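PDB 3LYU: putative hydrogenase from Pyrococcus furiosus, which is probably a flavin- and [2Fe-2S]-dependent oxidoreductase, present here as an alpha-beta domain that forms one part of the longer protein. Local coordinates for residues T48-P56 with F84-L95. Residues are numbered along the deposited sequence; the frame is centred on the assembly and turned at random.
Sequences TTLHVTFEP and FLANMKNVSQRL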
loop_
_atom_site.group_PDB
_atom_site.type_symbol
_atom_site.label_atom_id
_atom_site.label_comp_id
_atom_site.label_asym_id
_atom_site.label_seq_id
_atom_site.Cartn_x
_atom_site.Cartn_y
_atom_site.Cartn_z
ATOM N N THR B 48 -18.657 -16.025 -13.134
ATOM C CA THR B 48 -19.384 -15.746 -14.363
ATOM C C THR B 48 -18.868 -14.361 -14.742
ATOM O O THR B 48 -18.955 -13.415 -13.944
ATOM C CB THR B 48 -20.900 -15.674 -14.137
ATOM O OG1 THR B 48 -21.231 -14.403 -13.578
ATOM C CG2 THR B 48 -21.357 -16.769 -13.177
ATOM N N THR B 49 -18.307 -14.244 -15.941
ATOM C CA THR B 49 -17.753 -12.972 -16.374
ATOM C C THR B 49 -18.705 -12.154 -17.210
ATOM O O THR B 49 -19.541 -12.686 -17.940
ATOM C CB THR B 49 -16.443 -13.155 -17.191
ATOM O OG1 THR B 49 -16.699 -13.969 -18.341
ATOM C CG2 THR B 49 -15.359 -13.798 -16.337
ATOM N N LEU B 50 -18.577 -10.844 -17.105
ATOM C CA LEU B 50 -19.423 -9.961 -17.879
ATOM C C LEU B 50 -18.535 -8.988 -18.630
ATOM O O LEU B 50 -17.699 -8.325 -18.028
ATOM C CB LEU B 50 -20.382 -9.198 -16.956
ATOM C CG LEU B 50 -21.079 -7.971 -17.568
ATOM C CD1 LEU B 50 -22.020 -8.408 -18.669
ATOM C CD2 LEU B 50 -21.828 -7.204 -16.493
ATOM N N HIS B 51 -18.693 -8.920 -19.943
ATOM C CA HIS B 51 -17.900 -7.995 -20.732
ATOM C C HIS B 51 -18.833 -6.986 -21.373
ATOM O O HIS B 51 -19.642 -7.349 -22.236
ATOM C CB HIS B 51 -17.119 -8.718 -21.841
ATOM C CG HIS B 51 -16.184 -7.823 -22.601
ATOM N ND1 HIS B 51 -15.705 -8.135 -23.854
ATOM C CD2 HIS B 51 -15.630 -6.629 -22.276
ATOM C CE1 HIS B 51 -14.898 -7.175 -24.270
ATOM N NE2 HIS B 51 -14.835 -6.249 -23.330
ATOM N N VAL B 52 -18.731 -5.726 -20.950
ATOM C CA VAL B 52 -19.566 -4.676 -21.528
ATOM C C VAL B 52 -18.652 -3.776 -22.347
ATOM O O VAL B 52 -17.714 -3.170 -21.823
ATOM C CB VAL B 52 -20.299 -3.851 -20.438
ATOM C CG1 VAL B 52 -21.277 -2.884 -21.094
ATOM C CG2 VAL B 52 -21.035 -4.784 -19.478
ATOM N N THR B 53 -18.915 -3.716 -23.648
ATOM C CA THR B 53 -18.103 -2.902 -24.549
ATOM C C THR B 53 -18.906 -2.624 -25.818
ATOM O O THR B 53 -20.080 -2.980 -25.881
ATOM C CB THR B 53 -16.783 -3.632 -24.900
ATOM O OG1 THR B 53 -15.887 -2.718 -25.538
ATOM C CG2 THR B 53 -17.043 -4.820 -25.822
ATOM N N PHE B 54 -18.291 -1.985 -26.813
ATOM C CA PHE B 54 -18.978 -1.685 -28.073
ATOM C C PHE B 54 -18.939 -2.886 -29.007
ATOM O O PHE B 54 -18.011 -3.685 -28.951
ATOM C CB PHE B 54 -18.348 -0.464 -28.743
ATOM C CG PHE B 54 -18.587 0.818 -28.001
ATOM C CD1 PHE B 54 -19.886 1.258 -27.754
ATOM C CD2 PHE B 54 -17.521 1.585 -27.549
ATOM C CE1 PHE B 54 -20.125 2.445 -27.069
ATOM C CE2 PHE B 54 -17.747 2.777 -26.861
ATOM C CZ PHE B 54 -19.055 3.209 -26.620
ATOM N N GLU B 55 -19.954 -3.016 -29.854
ATOM C CA GLU B 55 -20.036 -4.144 -30.770
ATOM C C GLU B 55 -18.720 -4.541 -31.449
ATOM O O GLU B 55 -18.371 -5.728 -31.505
ATOM C CB GLU B 55 -21.094 -3.876 -31.840
ATOM C CG GLU B 55 -22.508 -3.847 -31.305
ATOM C CD GLU B 55 -23.550 -3.636 -32.395
ATOM O OE1 GLU B 55 -24.758 -3.563 -32.059
ATOM O OE2 GLU B 55 -23.164 -3.545 -33.584
ATOM N N PRO B 56 -17.976 -3.557 -31.984
ATOM C CA PRO B 56 -16.703 -3.837 -32.658
ATOM C C PRO B 56 -15.496 -4.032 -31.730
ATOM O O PRO B 56 -14.354 -3.911 -32.182
ATOM C CB PRO B 56 -16.523 -2.617 -33.550
ATOM C CG PRO B 56 -17.073 -1.514 -32.679
ATOM C CD PRO B 56 -18.356 -2.139 -32.153
ATOM N N PHE B 84 -17.577 10.632 -28.596
ATOM C CA PHE B 84 -17.382 9.386 -27.882
ATOM C C PHE B 84 -17.975 9.385 -26.474
ATOM O O PHE B 84 -18.363 8.344 -25.951
ATOM C CB PHE B 84 -15.897 9.042 -27.822
ATOM C CG PHE B 84 -15.643 7.610 -27.514
ATOM C CD1 PHE B 84 -16.210 6.620 -28.304
ATOM C CD2 PHE B 84 -14.874 7.243 -26.422
ATOM C CE1 PHE B 84 -16.016 5.289 -28.009
ATOM C CE2 PHE B 84 -14.674 5.914 -26.113
ATOM C CZ PHE B 84 -15.242 4.931 -26.903
ATOM N N LEU B 85 -18.039 10.555 -25.862
ATOM C CA LEU B 85 -18.598 10.684 -24.525
ATOM C C LEU B 85 -20.060 10.229 -24.507
ATOM O O LEU B 85 -20.489 9.498 -23.614
ATOM C CB LEU B 85 -18.506 12.140 -24.082
ATOM C CG LEU B 85 -19.057 12.441 -22.690
ATOM C CD1 LEU B 85 -18.199 11.721 -21.651
ATOM C CD2 LEU B 85 -19.059 13.957 -22.446
ATOM N N ALA B 86 -20.818 10.678 -25.502
ATOM C CA ALA B 86 -22.217 10.329 -25.622
ATOM C C ALA B 86 -22.385 8.827 -25.761
ATOM O O ALA B 86 -23.383 8.274 -25.305
ATOM C CB ALA B 86 -22.817 11.030 -26.817
ATOM N N ASN B 87 -21.408 8.174 -26.389
ATOM C CA ASN B 87 -21.437 6.721 -26.601
ATOM C C ASN B 87 -21.064 5.906 -25.366
ATOM O O ASN B 87 -21.616 4.831 -25.139
ATOM C CB ASN B 87 -20.506 6.325 -27.754
ATOM C CG ASN B 87 -20.966 6.872 -29.091
ATOM O OD1 ASN B 87 -20.473 7.896 -29.557
ATOM N ND2 ASN B 87 -21.929 6.197 -29.709
HETATM N N MSE B 88 -20.118 6.410 -24.583
HETATM C CA MSE B 88 -19.695 5.713 -23.383
HETATM C C MSE B 88 -20.838 5.707 -22.395
HETATM O O MSE B 88 -20.980 4.782 -21.598
HETATM C CB MSE B 88 -18.498 6.416 -22.767
HETATM C CG MSE B 88 -17.280 6.448 -23.671
HETATM SE SE MSE B 88 -15.730 7.139 -22.759
HETATM C CE MSE B 88 -15.452 5.743 -21.474
ATOM N N LYS B 89 -21.651 6.759 -22.457
ATOM C CA LYS B 89 -22.803 6.914 -21.583
ATOM C C LYS B 89 -23.736 5.715 -21.758
ATOM O O LYS B 89 -24.383 5.272 -20.808
ATOM C CB LYS B 89 -23.522 8.217 -21.927
ATOM C CG LYS B 89 -24.622 8.639 -20.969
ATOM C CD LYS B 89 -24.082 9.104 -19.630
ATOM C CE LYS B 89 -23.678 7.930 -18.745
ATOM N NZ LYS B 89 -23.152 8.371 -17.417
ATOM N N ASN B 90 -23.777 5.183 -22.978
ATOM C CA ASN B 90 -24.610 4.030 -23.284
ATOM C C ASN B 90 -24.037 2.772 -22.664
ATOM O O ASN B 90 -24.779 1.914 -22.189
ATOM C CB ASN B 90 -24.735 3.828 -24.795
ATOM C CG ASN B 90 -25.428 4.990 -25.494
ATOM O OD1 ASN B 90 -26.405 5.547 -24.989
ATOM N ND2 ASN B 90 -24.934 5.347 -26.674
ATOM N N VAL B 91 -22.714 2.656 -22.683
ATOM C CA VAL B 91 -22.048 1.496 -22.099
ATOM C C VAL B 91 -22.195 1.556 -20.584
ATOM O O VAL B 91 -22.375 0.533 -19.928
ATOM C CB VAL B 91 -20.548 1.452 -22.443
ATOM C CG1 VAL B 91 -19.922 0.234 -21.811
ATOM C CG2 VAL B 91 -20.355 1.402 -23.948
ATOM N N SER B 92 -22.105 2.761 -20.034
ATOM C CA SER B 92 -22.264 2.951 -18.601
ATOM C C SER B 92 -23.674 2.514 -18.183
ATOM O O SER B 92 -23.857 1.877 -17.151
ATOM C CB SER B 92 -22.057 4.420 -18.236
ATOM O OG SER B 92 -20.725 4.837 -18.454
ATOM N N GLN B 93 -24.668 2.860 -18.993
ATOM C CA GLN B 93 -26.052 2.494 -18.720
ATOM C C GLN B 93 -26.265 0.983 -18.784
ATOM O O GLN B 93 -26.827 0.393 -17.870
ATOM C CB GLN B 93 -26.983 3.160 -19.731
ATOM C CG GLN B 93 -27.050 4.675 -19.646
ATOM C CD GLN B 93 -27.510 5.169 -18.277
ATOM O OE1 GLN B 93 -26.708 5.285 -17.340
ATOM N NE2 GLN B 93 -28.809 5.455 -18.153
ATOM N N ARG B 94 -25.830 0.370 -19.881
ATOM C CA ARG B 94 -25.956 -1.070 -20.086
ATOM C C ARG B 94 -25.262 -1.826 -18.959
ATOM O O ARG B 94 -25.652 -2.938 -18.604
ATOM C CB ARG B 94 -25.323 -1.453 -21.427
ATOM C CG ARG B 94 -25.311 -2.943 -21.725
ATOM C CD ARG B 94 -26.697 -3.449 -22.122
ATOM N NE ARG B 94 -27.108 -2.956 -23.434
ATOM C CZ ARG B 94 -26.660 -3.431 -24.591
ATOM N NH1 ARG B 94 -27.091 -2.910 -25.735
ATOM N NH2 ARG B 94 -25.795 -4.437 -24.608
ATOM N N LEU B 95 -24.229 -1.204 -18.401
ATOM C CA LEU B 95 -23.443 -1.791 -17.320
ATOM C C LEU B 95 -24.188 -1.819 -15.979
ATOM O O LEU B 95 -24.132 -2.818 -15.253
ATOM C CB LEU B 95 -22.124 -1.027 -17.166
ATOM C CG LEU B 95 -21.081 -1.570 -16.185
ATOM C CD1 LEU B 95 -20.560 -2.923 -16.651
ATOM C CD2 LEU B 95 -19.940 -0.572 -16.092
#
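F54, on strand 46-54, meets the first turns of helix 84-104 with its ring. V91 reaches over one face of that ring, where its CG2 lies 3.3 Å from F54 CE1. The edge of the ring faces the helix backbone, with N87 O 3.4 Å from F54 CZ. N87 CB adds an apolar contact to CZ. The ring of F84 comes in obliquely. The two ring centres are 5.4 Å apart and the planes are turned by 60°. The chi1 of F54, -69°, sets CG beside the backbone N and opposite the carbonyl carbon. This swings the ring end nearer the helix.

Further back on the strand, V52 divides its two methyls between V91 and L95, one helical turn apart. CG1 is 3.5 Å from V91 CG1, and CG2 is 3.4 Å from L95 CD1. Both pairs are tight. V91 is split likewise: with chi1 at 180°, CG1 serves V52 and CG2 serves F54. R94 lays its CG alongside V52 CG1, while its bent chain carries the guanidinium to a salt bridge with E74 on the neighbouring strand 70-76.

The axes of segments 48-54 and 84-95 run nearly antiparallel and come within 8.3 Å. These contacts pack helix 84-104 against a face of the parallel sheet, a topology consistent with the NAD(P)-binding-like domain of the ferredoxin reductase family. L95 also touches I24 of the next strand and V123 of helix 117-130. At the other end F84 packs on P56 of a second subunit. No hydrogen bond links the two segments, so the fit of methyls and rings sets how the helix sits on the strand.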